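Long-range contacts in ORC1-type DNA replication protein 2 (Aeropyrum pernix, PDB 1W5S), which binds DNA and ATP and takes part in regulating DNA replication, joining an AAA+ ATPase domain to a winged-helix domain: residues I308-I313 with L359-S364; I313-A318 with R394-V399; L332-Y337 with T353-Y358. One frame throughout, in Å; residues are numbered along the deposited sequence.

Contact 1. Residues I308-I313 with L359-S364; sequences IHELII and LKHLTS
Glu310 reaches across to His361 with its carboxylate, and the two side chains cross at about a right angle. The link is weak: His361 ND1 donates to Glu310 OE2 at 3.1 Å, but the N-H points well off the oxygen (126°). Carboxylate and imidazole are tilted 32° from one another, and OE2 lies obliquely to the ring. His361 comes to this position with CG anti to its backbone N, which carries the imidazole to the carboxylate at the solvent-facing margin of the contact. The other oxygen, OE1, accepts from the backbone N of Ser307, the residue just before the helix begins, so each carboxylate oxygen has a partner, though the bond to His361 is weak.

Beside this polar pair, the rest of the contact is apolar. Leu362 puts CD2 against the root of Glu310, 4.1 Å from its CB, while its other methyl, CD1, meets Ile313 CG2 at 4.2 Å. That same CG2 also touches Leu359 CD2 (4.3 Å), so one isoleucine methyl lies against two leucine branches a helical turn apart. Tyr358 packs on both Glu310 and Ile313 and continues the apolar surface.

The axes of the short segments approach to 10.5 Å and cross at -73°, a steep packing of helix 308-322 on helix 352-364 within the helical core of the winged-helix domain.

Contact 2. Residues I313-A318 with R394-V399; sequences ILRLIA and RLIEVV
The guanidinium of Arg315 lies with one face against Ile396, whose CG2 methyl sits 3.3 Å above the plane, displaced toward the rim on the NH1 side. CG2 is 3.3 Å from NH1 and 3.6 Å from CZ, an apolar cover for a charged group whose polar ends are engaged beyond the two segments. NH1 makes a salt bridge to Asp400, one residue past the segment on the opposing helix, and NH2 has a long, weak ion pair with Glu319.

The chain leading to this group is itself part of the packing. The Arg315 side chain leaves trans to the amide nitrogen (chi1 -158°), which sets the aliphatic part alongside helix 392-407, where CG rests on Val399 CG1 at 3.9 Å; a bend at chi2 then turns the head over Ile396. An alanine here is likely to leave Asp400 without its arginine mate and to uncover the Ile396 and Val399 methyls that the long chain now shields.

Ile396 works in two directions. While CG2 faces the guanidinium, its CD1 runs to Ala318, whose CB is 3.7 Å away; the small alanine lets the isoleucine come close to the backbone of helix 308-322. On the buried flank Leu314 CD2 meets Leu395 CD2 at 4.1 Å and Val399 CG2 at 4.2 Å, crossing both side chains at about a right angle. Leu303 packs on Leu314 and Leu395.

The segments run nearly antiparallel, 159° apart with axes 9.6 Å from each other. This is how the C-terminal helix 392-407, which follows the wing strand 383-386, packs back on the first helix of the winged-helix fold.

Contact 3. Residues L332-Y337 with T353-Y358; sequences LLRQRY and TQYHIY
Helix segments 332-337 and 353-358 pack steeply, their axes 11.5 Å apart at closest approach and crossing at 106°, with Arg334 and Tyr355 nearest in the backbone. Tyr355 supplies the largest share of the buried surface. With chi1 at 160° its ring swings away from its own backbone N and across to the other helix, where Arg334 lies over one face and runs past it in the opposite direction. Two parts of the arginine touch that face. The methylene CD makes a CH-pi contact, 4.2 Å from the ring centroid, and beyond bends at chi2 and chi3 the guanidinium forms an off-centre cation-pi pair, its CZ 4.8 Å from the centroid. Guanidinium and ring are 30° from parallel, with NH2 above the CG-CD1 side at 3.8 Å from CG. Arg334 also makes a salt bridge through NH1 to Glu338, one turn further along its helix, which helps to fix the head over the ring.

The pair joins helices 330-345 and 352-364, the second and third of the winged-helix domain. By their place in the fold they correspond to the helix-turn-helix, helix 352-364 probably being the recognition helix.

At the far end of the ring the hydroxyl of Tyr355 abuts Leu333, with OH 3.2 Å from CB, and forms a weak hydrogen bond to the carbonyl of Ala330. Leu333 CG in turn packs on Tyr355 CE1 at 4.2 Å. Tyr337 approaches the same tyrosine obliquely, its CD2 4.5 Å from Tyr355 CD1, while its hydroxyl is hydrogen-bonded to His309 and to the backbone N of Arg350. That hydroxyl oxygen also lies 4.4 Å from Tyr358 CE1, obliquely to the Tyr358 ring.

All three contacts belong to the C-terminal winged-helix domain, away from the ATP site. Contacts 1 and 2 share helix 308-322 and Ile313, with centres about 11 Å apart; contacts 1 and 3 share helix 352-364, with centres about 9 Å apart, and contacts 2 and 3 are about 15 Å apart. Along the chain the segments of contacts 1 and 2 alternate, whereas contact 3 is nested inside both loops. Helix 308-322 thus packs against helix 352-364 and the C-terminal helix 392-407. Ile313, touching Tyr337 and Tyr355, ties contact 1 to contact 3, while Leu314 against Leu362 joins contact 2 to contact 1, giving one continuous core in a domain type that commonly binds DNA.

Contact 1. Residues I308-I313 with L359-S364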
loop_
_atom_site.group_PDB
_atom_site.type_symbol
_atom_site.label_atom_id
_atom_site.label_comp_id
_atom_site.label_asym_id
_atom_site.label_seq_id
_atom_site.Cartn_x
_atom_site.Cartn_y
_atom_site.Cartn_z
ATOM N N ILE A 308 6.664 24.549 3.943
ATOM C CA ILE A 308 5.494 25.431 4.056
ATOM C C ILE A 308 5.153 26.100 2.718
ATOM O O ILE A 308 3.981 26.250 2.387
ATOM C CB ILE A 308 5.599 26.534 5.201
ATOM C CG1 ILE A 308 7.013 26.670 5.815
ATOM C CG2 ILE A 308 4.578 26.261 6.314
ATOM C CD1 ILE A 308 7.833 27.798 5.220
ATOM N N HIS A 309 6.177 26.471 1.952
ATOM C CA HIS A 309 5.985 27.106 0.645
ATOM C C HIS A 309 5.342 26.154 -0.363
ATOM O O HIS A 309 4.433 26.564 -1.096
ATOM C CB HIS A 309 7.316 27.672 0.121
ATOM C CG HIS A 309 7.898 28.717 1.022
ATOM N ND1 HIS A 309 7.593 30.058 0.902
ATOM C CD2 HIS A 309 8.713 28.612 2.100
ATOM C CE1 HIS A 309 8.218 30.736 1.849
ATOM N NE2 HIS A 309 8.899 29.881 2.594
ATOM N N GLU A 310 5.810 24.900 -0.376
ATOM C CA GLU A 310 5.186 23.817 -1.161
ATOM C C GLU A 310 3.785 23.456 -0.617
ATOM O O GLU A 310 2.845 23.291 -1.404
ATOM C CB GLU A 310 6.096 22.567 -1.205
ATOM C CG GLU A 310 7.195 22.630 -2.276
ATOM C CD GLU A 310 8.515 21.911 -1.900
ATOM O OE1 GLU A 310 8.662 21.404 -0.754
ATOM O OE2 GLU A 310 9.417 21.862 -2.773
ATOM N N LEU A 311 3.660 23.334 0.714
ATOM C CA LEU A 311 2.361 23.113 1.367
ATOM C C LEU A 311 1.407 24.264 1.058
ATOM O O LEU A 311 0.298 24.045 0.581
ATOM C CB LEU A 311 2.490 22.985 2.897
ATOM C CG LEU A 311 2.641 21.632 3.634
ATOM C CD1 LEU A 311 1.768 20.495 3.085
ATOM C CD2 LEU A 311 4.097 21.208 3.667
ATOM N N ILE A 312 1.847 25.487 1.341
ATOM C CA ILE A 312 1.051 26.693 1.071
ATOM C C ILE A 312 0.637 26.757 -0.404
ATOM O O ILE A 312 -0.533 27.036 -0.714
ATOM C CB ILE A 312 1.809 28.004 1.507
ATOM C CG1 ILE A 312 1.759 28.163 3.039
ATOM C CG2 ILE A 312 1.205 29.253 0.855
ATOM C CD1 ILE A 312 2.868 29.018 3.628
ATOM N N ILE A 313 1.589 26.484 -1.304
ATOM C CA ILE A 313 1.318 26.511 -2.752
ATOM C C ILE A 313 0.327 25.421 -3.178
ATOM O O ILE A 313 -0.673 25.718 -3.840
ATOM C CB ILE A 313 2.626 26.459 -3.588
ATOM C CG1 ILE A 313 3.281 27.842 -3.554
ATOM C CG2 ILE A 313 2.348 26.032 -5.047
ATOM C CD1 ILE A 313 4.752 27.902 -3.969
ATOM N N LEU A 359 6.948 24.106 -7.834
ATOM C CA LEU A 359 5.974 23.584 -8.806
ATOM C C LEU A 359 6.475 22.346 -9.584
ATOM O O LEU A 359 5.675 21.459 -9.899
ATOM C CB LEU A 359 5.519 24.691 -9.776
ATOM C CG LEU A 359 4.533 25.713 -9.197
ATOM C CD1 LEU A 359 4.568 27.009 -9.999
ATOM C CD2 LEU A 359 3.108 25.146 -9.135
ATOM N N LYS A 360 7.774 22.294 -9.891
ATOM C CA LYS A 360 8.368 21.094 -10.500
ATOM C C LYS A 360 8.409 19.913 -9.505
ATOM O O LYS A 360 8.237 18.756 -9.886
ATOM C CB LYS A 360 9.785 21.369 -11.037
ATOM C CG LYS A 360 9.907 22.575 -11.972
ATOM C CD LYS A 360 10.825 22.318 -13.164
ATOM C CE LYS A 360 10.119 21.518 -14.264
ATOM N NZ LYS A 360 9.110 22.358 -14.980
ATOM N N HIS A 361 8.645 20.220 -8.235
ATOM C CA HIS A 361 8.767 19.203 -7.191
ATOM C C HIS A 361 7.436 18.464 -6.894
ATOM O O HIS A 361 7.422 17.231 -6.670
ATOM C CB HIS A 361 9.328 19.835 -5.904
ATOM C CG HIS A 361 9.800 18.832 -4.900
ATOM N ND1 HIS A 361 9.441 18.886 -3.570
ATOM C CD2 HIS A 361 10.582 17.734 -5.037
ATOM C CE1 HIS A 361 9.996 17.871 -2.929
ATOM N NE2 HIS A 361 10.692 17.157 -3.796
ATOM N N LEU A 362 6.334 19.220 -6.895
ATOM C CA LEU A 362 5.003 18.648 -6.652
ATOM C C LEU A 362 4.472 17.832 -7.852
ATOM O O LEU A 362 3.666 16.916 -7.664
ATOM C CB LEU A 362 4.005 19.744 -6.269
ATOM C CG LEU A 362 4.411 20.676 -5.122
ATOM C CD1 LEU A 362 3.936 22.118 -5.411
ATOM C CD2 LEU A 362 3.918 20.160 -3.747
ATOM N N THR A 363 4.926 18.161 -9.068
ATOM C CA THR A 363 4.580 17.373 -10.269
ATOM C C THR A 363 5.388 16.093 -10.334
ATOM O O THR A 363 4.832 15.048 -10.654
ATOM C CB THR A 363 4.676 18.162 -11.644
ATOM O OG1 THR A 363 4.297 17.299 -12.734
ATOM C CG2 THR A 363 6.076 18.689 -11.921
ATOM N N SER A 364 6.685 16.168 -10.021
ATOM C CA SER A 364 7.517 14.957 -9.887
ATOM C C SER A 364 6.928 14.034 -8.805
ATOM O O SER A 364 7.175 12.830 -8.790
ATOM C CB SER A 364 8.990 15.308 -9.579
ATOM O OG SER A 364 9.132 16.067 -8.381
#

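Contact 2. Residues I313-A318 with R394-V399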
loop_
_atom_site.group_PDB
_atom_site.type_symbol
_atom_site.label_atom_id
_atom_site.label_comp_id
_atom_site.label_asym_id
_atom_site.label_seq_id
_atom_site.Cartn_x
_atom_site.Cartn_y
_atom_site.Cartn_z
ATOM N N ILE A 313 1.589 26.484 -1.304
ATOM C CA ILE A 313 1.318 26.511 -2.752
ATOM C C ILE A 313 0.327 25.421 -3.178
ATOM O O ILE A 313 -0.673 25.718 -3.840
ATOM C CB ILE A 313 2.626 26.459 -3.588
ATOM C CG1 ILE A 313 3.281 27.842 -3.554
ATOM C CG2 ILE A 313 2.348 26.032 -5.047
ATOM C CD1 ILE A 313 4.752 27.902 -3.969
ATOM N N LEU A 314 0.606 24.176 -2.788
ATOM C CA LEU A 314 -0.294 23.043 -3.060
ATOM C C LEU A 314 -1.725 23.251 -2.508
ATOM O O LEU A 314 -2.703 22.781 -3.107
ATOM C CB LEU A 314 0.302 21.741 -2.502
ATOM C CG LEU A 314 -0.388 20.439 -2.957
ATOM C CD1 LEU A 314 0.355 19.744 -4.113
ATOM C CD2 LEU A 314 -0.567 19.497 -1.774
ATOM N N ARG A 315 -1.837 23.947 -1.377
ATOM C CA ARG A 315 -3.135 24.220 -0.751
ATOM C C ARG A 315 -4.038 25.069 -1.660
ATOM O O ARG A 315 -5.212 24.732 -1.915
ATOM C CB ARG A 315 -2.941 24.958 0.581
ATOM C CG ARG A 315 -4.124 24.814 1.538
ATOM C CD ARG A 315 -4.534 26.127 2.144
ATOM N NE ARG A 315 -5.544 25.934 3.187
ATOM C CZ ARG A 315 -6.783 26.433 3.173
ATOM N NH1 ARG A 315 -7.593 26.182 4.193
ATOM N NH2 ARG A 315 -7.232 27.172 2.165
ATOM N N LEU A 316 -3.461 26.180 -2.118
ATOM C CA LEU A 316 -4.103 27.114 -3.030
ATOM C C LEU A 316 -4.522 26.481 -4.357
ATOM O O LEU A 316 -5.532 26.885 -4.944
ATOM C CB LEU A 316 -3.165 28.314 -3.280
ATOM C CG LEU A 316 -3.189 29.395 -2.172
ATOM C CD1 LEU A 316 -1.906 30.198 -2.176
ATOM C CD2 LEU A 316 -4.426 30.333 -2.296
ATOM N N ILE A 317 -3.735 25.508 -4.827
ATOM C CA ILE A 317 -4.073 24.723 -6.019
ATOM C C ILE A 317 -5.345 23.914 -5.811
ATOM O O ILE A 317 -6.200 23.855 -6.696
ATOM C CB ILE A 317 -2.932 23.769 -6.401
ATOM C CG1 ILE A 317 -1.801 24.553 -7.062
ATOM C CG2 ILE A 317 -3.423 22.655 -7.341
ATOM C CD1 ILE A 317 -0.446 23.994 -6.757
ATOM N N ALA A 318 -5.464 23.298 -4.643
ATOM C CA ALA A 318 -6.646 22.505 -4.313
ATOM C C ALA A 318 -7.927 23.354 -4.169
ATOM O O ALA A 318 -9.020 22.877 -4.476
ATOM C CB ALA A 318 -6.395 21.666 -3.045
ATOM N N ARG A 394 -10.647 17.694 1.918
ATOM C CA ARG A 394 -10.037 16.902 3.000
ATOM C C ARG A 394 -8.497 16.864 2.949
ATOM O O ARG A 394 -7.854 16.636 3.968
ATOM C CB ARG A 394 -10.598 15.469 3.036
ATOM C CG ARG A 394 -11.212 15.045 4.399
ATOM C CD ARG A 394 -10.353 15.398 5.653
ATOM N NE ARG A 394 -9.824 14.229 6.375
ATOM C CZ ARG A 394 -8.612 13.681 6.215
ATOM N NH1 ARG A 394 -8.276 12.623 6.953
ATOM N NH2 ARG A 394 -7.734 14.159 5.335
ATOM N N LEU A 395 -7.908 17.068 1.774
ATOM C CA LEU A 395 -6.452 17.274 1.678
ATOM C C LEU A 395 -6.115 18.590 2.352
ATOM O O LEU A 395 -5.297 18.623 3.269
ATOM C CB LEU A 395 -5.977 17.301 0.228
ATOM C CG LEU A 395 -4.540 17.762 -0.023
ATOM C CD1 LEU A 395 -3.537 16.819 0.650
ATOM C CD2 LEU A 395 -4.290 17.868 -1.552
ATOM N N ILE A 396 -6.772 19.661 1.893
ATOM C CA ILE A 396 -6.688 20.991 2.515
ATOM C C ILE A 396 -6.761 20.892 4.047
ATOM O O ILE A 396 -5.994 21.554 4.749
ATOM C CB ILE A 396 -7.783 21.957 1.940
ATOM C CG1 ILE A 396 -7.359 22.476 0.553
ATOM C CG2 ILE A 396 -8.106 23.142 2.911
ATOM C CD1 ILE A 396 -8.520 22.960 -0.315
ATOM N N GLU A 397 -7.656 20.045 4.553
ATOM C CA GLU A 397 -7.791 19.848 6.002
ATOM C C GLU A 397 -6.504 19.245 6.590
ATOM O O GLU A 397 -6.050 19.647 7.670
ATOM C CB GLU A 397 -9.005 18.956 6.330
ATOM C CG GLU A 397 -10.009 19.595 7.299
ATOM C CD GLU A 397 -10.614 18.602 8.272
ATOM O OE1 GLU A 397 -11.827 18.309 8.160
ATOM O OE2 GLU A 397 -9.864 18.112 9.145
ATOM N N VAL A 398 -5.925 18.293 5.856
ATOM C CA VAL A 398 -4.659 17.660 6.224
ATOM C C VAL A 398 -3.508 18.663 6.078
ATOM O O VAL A 398 -2.763 18.916 7.025
ATOM C CB VAL A 398 -4.427 16.334 5.396
ATOM C CG1 VAL A 398 -3.011 16.233 4.811
ATOM C CG2 VAL A 398 -4.748 15.096 6.255
ATOM N N VAL A 399 -3.403 19.259 4.898
ATOM C CA VAL A 399 -2.364 20.249 4.604
ATOM C C VAL A 399 -2.341 21.377 5.641
ATOM O O VAL A 399 -1.326 22.049 5.787
ATOM C CB VAL A 399 -2.516 20.821 3.151
ATOM C CG1 VAL A 399 -1.709 22.122 2.942
ATOM C CG2 VAL A 399 -2.098 19.760 2.119
#

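Contact 3. Residues L332-Y337 with T353-Y358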
loop_
_atom_site.group_PDB
_atom_site.type_symbol
_atom_site.label_atom_id
_atom_site.label_comp_id
_atom_site.label_asym_id
_atom_site.label_seq_id
_atom_site.Cartn_x
_atom_site.Cartn_y
_atom_site.Cartn_z
ATOM N N LEU A 332 -1.221 33.587 -12.142
ATOM C CA LEU A 332 -2.305 33.684 -11.159
ATOM C C LEU A 332 -1.984 33.004 -9.811
ATOM O O LEU A 332 -2.133 33.627 -8.749
ATOM C CB LEU A 332 -3.609 33.117 -11.726
ATOM C CG LEU A 332 -4.945 33.577 -11.098
ATOM C CD1 LEU A 332 -5.582 32.476 -10.259
ATOM C CD2 LEU A 332 -4.869 34.918 -10.291
ATOM N N LEU A 333 -1.556 31.737 -9.860
ATOM C CA LEU A 333 -1.178 30.982 -8.647
ATOM C C LEU A 333 -0.025 31.698 -7.912
ATOM O O LEU A 333 0.048 31.701 -6.669
ATOM C CB LEU A 333 -0.807 29.523 -9.006
ATOM C CG LEU A 333 -0.310 28.582 -7.884
ATOM C CD1 LEU A 333 -1.276 28.520 -6.719
ATOM C CD2 LEU A 333 -0.058 27.171 -8.390
ATOM N N ARG A 334 0.849 32.312 -8.705
ATOM C CA ARG A 334 1.965 33.104 -8.213
ATOM C C ARG A 334 1.560 34.263 -7.254
ATOM O O ARG A 334 1.997 34.286 -6.089
ATOM C CB ARG A 334 2.758 33.636 -9.426
ATOM C CG ARG A 334 3.834 34.673 -9.106
ATOM C CD ARG A 334 5.213 34.085 -9.170
ATOM N NE ARG A 334 6.084 34.692 -8.175
ATOM C CZ ARG A 334 6.018 34.422 -6.869
ATOM N NH1 ARG A 334 6.852 35.025 -6.018
ATOM N NH2 ARG A 334 5.110 33.556 -6.403
ATOM N N GLN A 335 0.766 35.222 -7.754
ATOM C CA GLN A 335 0.235 36.340 -6.937
ATOM C C GLN A 335 -0.611 35.849 -5.757
ATOM O O GLN A 335 -0.523 36.416 -4.664
ATOM C CB GLN A 335 -0.578 37.349 -7.795
ATOM C CG GLN A 335 -1.149 38.577 -7.013
ATOM C CD GLN A 335 -1.269 39.871 -7.865
ATOM O OE1 GLN A 335 -0.376 40.199 -8.649
ATOM N NE2 GLN A 335 -2.372 40.608 -7.692
ATOM N N ARG A 336 -1.416 34.801 -5.974
ATOM C CA ARG A 336 -2.190 34.187 -4.877
ATOM C C ARG A 336 -1.291 33.657 -3.746
ATOM O O ARG A 336 -1.537 33.935 -2.569
ATOM C CB ARG A 336 -3.083 33.057 -5.387
ATOM C CG ARG A 336 -4.508 33.471 -5.654
ATOM C CD ARG A 336 -5.262 32.346 -6.338
ATOM N NE ARG A 336 -6.378 32.852 -7.134
ATOM C CZ ARG A 336 -7.451 32.144 -7.478
ATOM N NH1 ARG A 336 -8.392 32.723 -8.192
ATOM N NH2 ARG A 336 -7.591 30.875 -7.115
ATOM N N TYR A 337 -0.268 32.885 -4.112
ATOM C CA TYR A 337 0.733 32.424 -3.156
ATOM C C TYR A 337 1.412 33.582 -2.451
ATOM O O TYR A 337 1.780 33.453 -1.291
ATOM C CB TYR A 337 1.801 31.578 -3.853
ATOM C CG TYR A 337 3.139 31.494 -3.125
ATOM C CD1 TYR A 337 3.344 30.570 -2.095
ATOM C CD2 TYR A 337 4.198 32.326 -3.477
ATOM C CE1 TYR A 337 4.580 30.463 -1.441
ATOM C CE2 TYR A 337 5.445 32.245 -2.827
ATOM C CZ TYR A 337 5.629 31.308 -1.805
ATOM O OH TYR A 337 6.833 31.212 -1.146
ATOM N N THR A 353 11.941 31.891 -9.865
ATOM C CA THR A 353 12.513 30.580 -10.194
ATOM C C THR A 353 12.329 29.598 -9.038
ATOM O O THR A 353 12.161 28.394 -9.275
ATOM C CB THR A 353 14.052 30.628 -10.590
ATOM O OG1 THR A 353 14.276 29.937 -11.833
ATOM C CG2 THR A 353 14.944 29.965 -9.536
ATOM N N GLN A 354 12.387 30.099 -7.803
ATOM C CA GLN A 354 12.210 29.253 -6.618
ATOM C C GLN A 354 10.779 28.680 -6.521
ATOM O O GLN A 354 10.593 27.483 -6.246
ATOM C CB GLN A 354 12.577 30.025 -5.342
ATOM C CG GLN A 354 12.399 29.227 -4.036
ATOM C CD GLN A 354 13.271 27.961 -3.960
ATOM O OE1 GLN A 354 14.405 28.000 -3.471
ATOM N NE2 GLN A 354 12.729 26.838 -4.421
ATOM N N TYR A 355 9.784 29.538 -6.755
ATOM C CA TYR A 355 8.380 29.111 -6.891
ATOM C C TYR A 355 8.214 28.011 -7.945
ATOM O O TYR A 355 7.523 27.017 -7.695
ATOM C CB TYR A 355 7.504 30.344 -7.191
ATOM C CG TYR A 355 6.129 30.136 -7.827
ATOM C CD1 TYR A 355 5.013 29.746 -7.063
ATOM C CD2 TYR A 355 5.930 30.423 -9.180
ATOM C CE1 TYR A 355 3.739 29.603 -7.654
ATOM C CE2 TYR A 355 4.666 30.295 -9.782
ATOM C CZ TYR A 355 3.578 29.887 -9.019
ATOM O OH TYR A 355 2.354 29.756 -9.640
ATOM N N HIS A 356 8.880 28.171 -9.090
ATOM C CA HIS A 356 8.752 27.215 -10.200
ATOM C C HIS A 356 9.522 25.921 -9.966
ATOM O O HIS A 356 9.224 24.895 -10.576
ATOM C CB HIS A 356 9.094 27.859 -11.554
ATOM C CG HIS A 356 7.903 28.490 -12.213
ATOM N ND1 HIS A 356 7.861 29.817 -12.582
ATOM C CD2 HIS A 356 6.683 27.979 -12.517
ATOM C CE1 HIS A 356 6.680 30.090 -13.112
ATOM N NE2 HIS A 356 5.944 28.991 -13.082
ATOM N N ILE A 357 10.490 25.980 -9.061
ATOM C CA ILE A 357 11.142 24.796 -8.549
ATOM C C ILE A 357 10.167 24.055 -7.607
ATOM O O ILE A 357 10.031 22.843 -7.712
ATOM C CB ILE A 357 12.549 25.166 -7.936
ATOM C CG1 ILE A 357 13.578 25.251 -9.076
ATOM C CG2 ILE A 357 13.038 24.153 -6.899
ATOM C CD1 ILE A 357 14.780 26.091 -8.787
ATOM N N TYR A 358 9.455 24.761 -6.728
ATOM C CA TYR A 358 8.435 24.088 -5.902
ATOM C C TYR A 358 7.418 23.375 -6.816
ATOM O O TYR A 358 7.093 22.191 -6.614
ATOM C CB TYR A 358 7.707 25.058 -4.946
ATOM C CG TYR A 358 8.605 25.806 -3.971
ATOM C CD1 TYR A 358 8.368 27.147 -3.657
ATOM C CD2 TYR A 358 9.702 25.183 -3.371
ATOM C CE1 TYR A 358 9.193 27.844 -2.774
ATOM C CE2 TYR A 358 10.533 25.877 -2.488
ATOM C CZ TYR A 358 10.276 27.204 -2.196
ATOM O OH TYR A 358 11.103 27.876 -1.319
#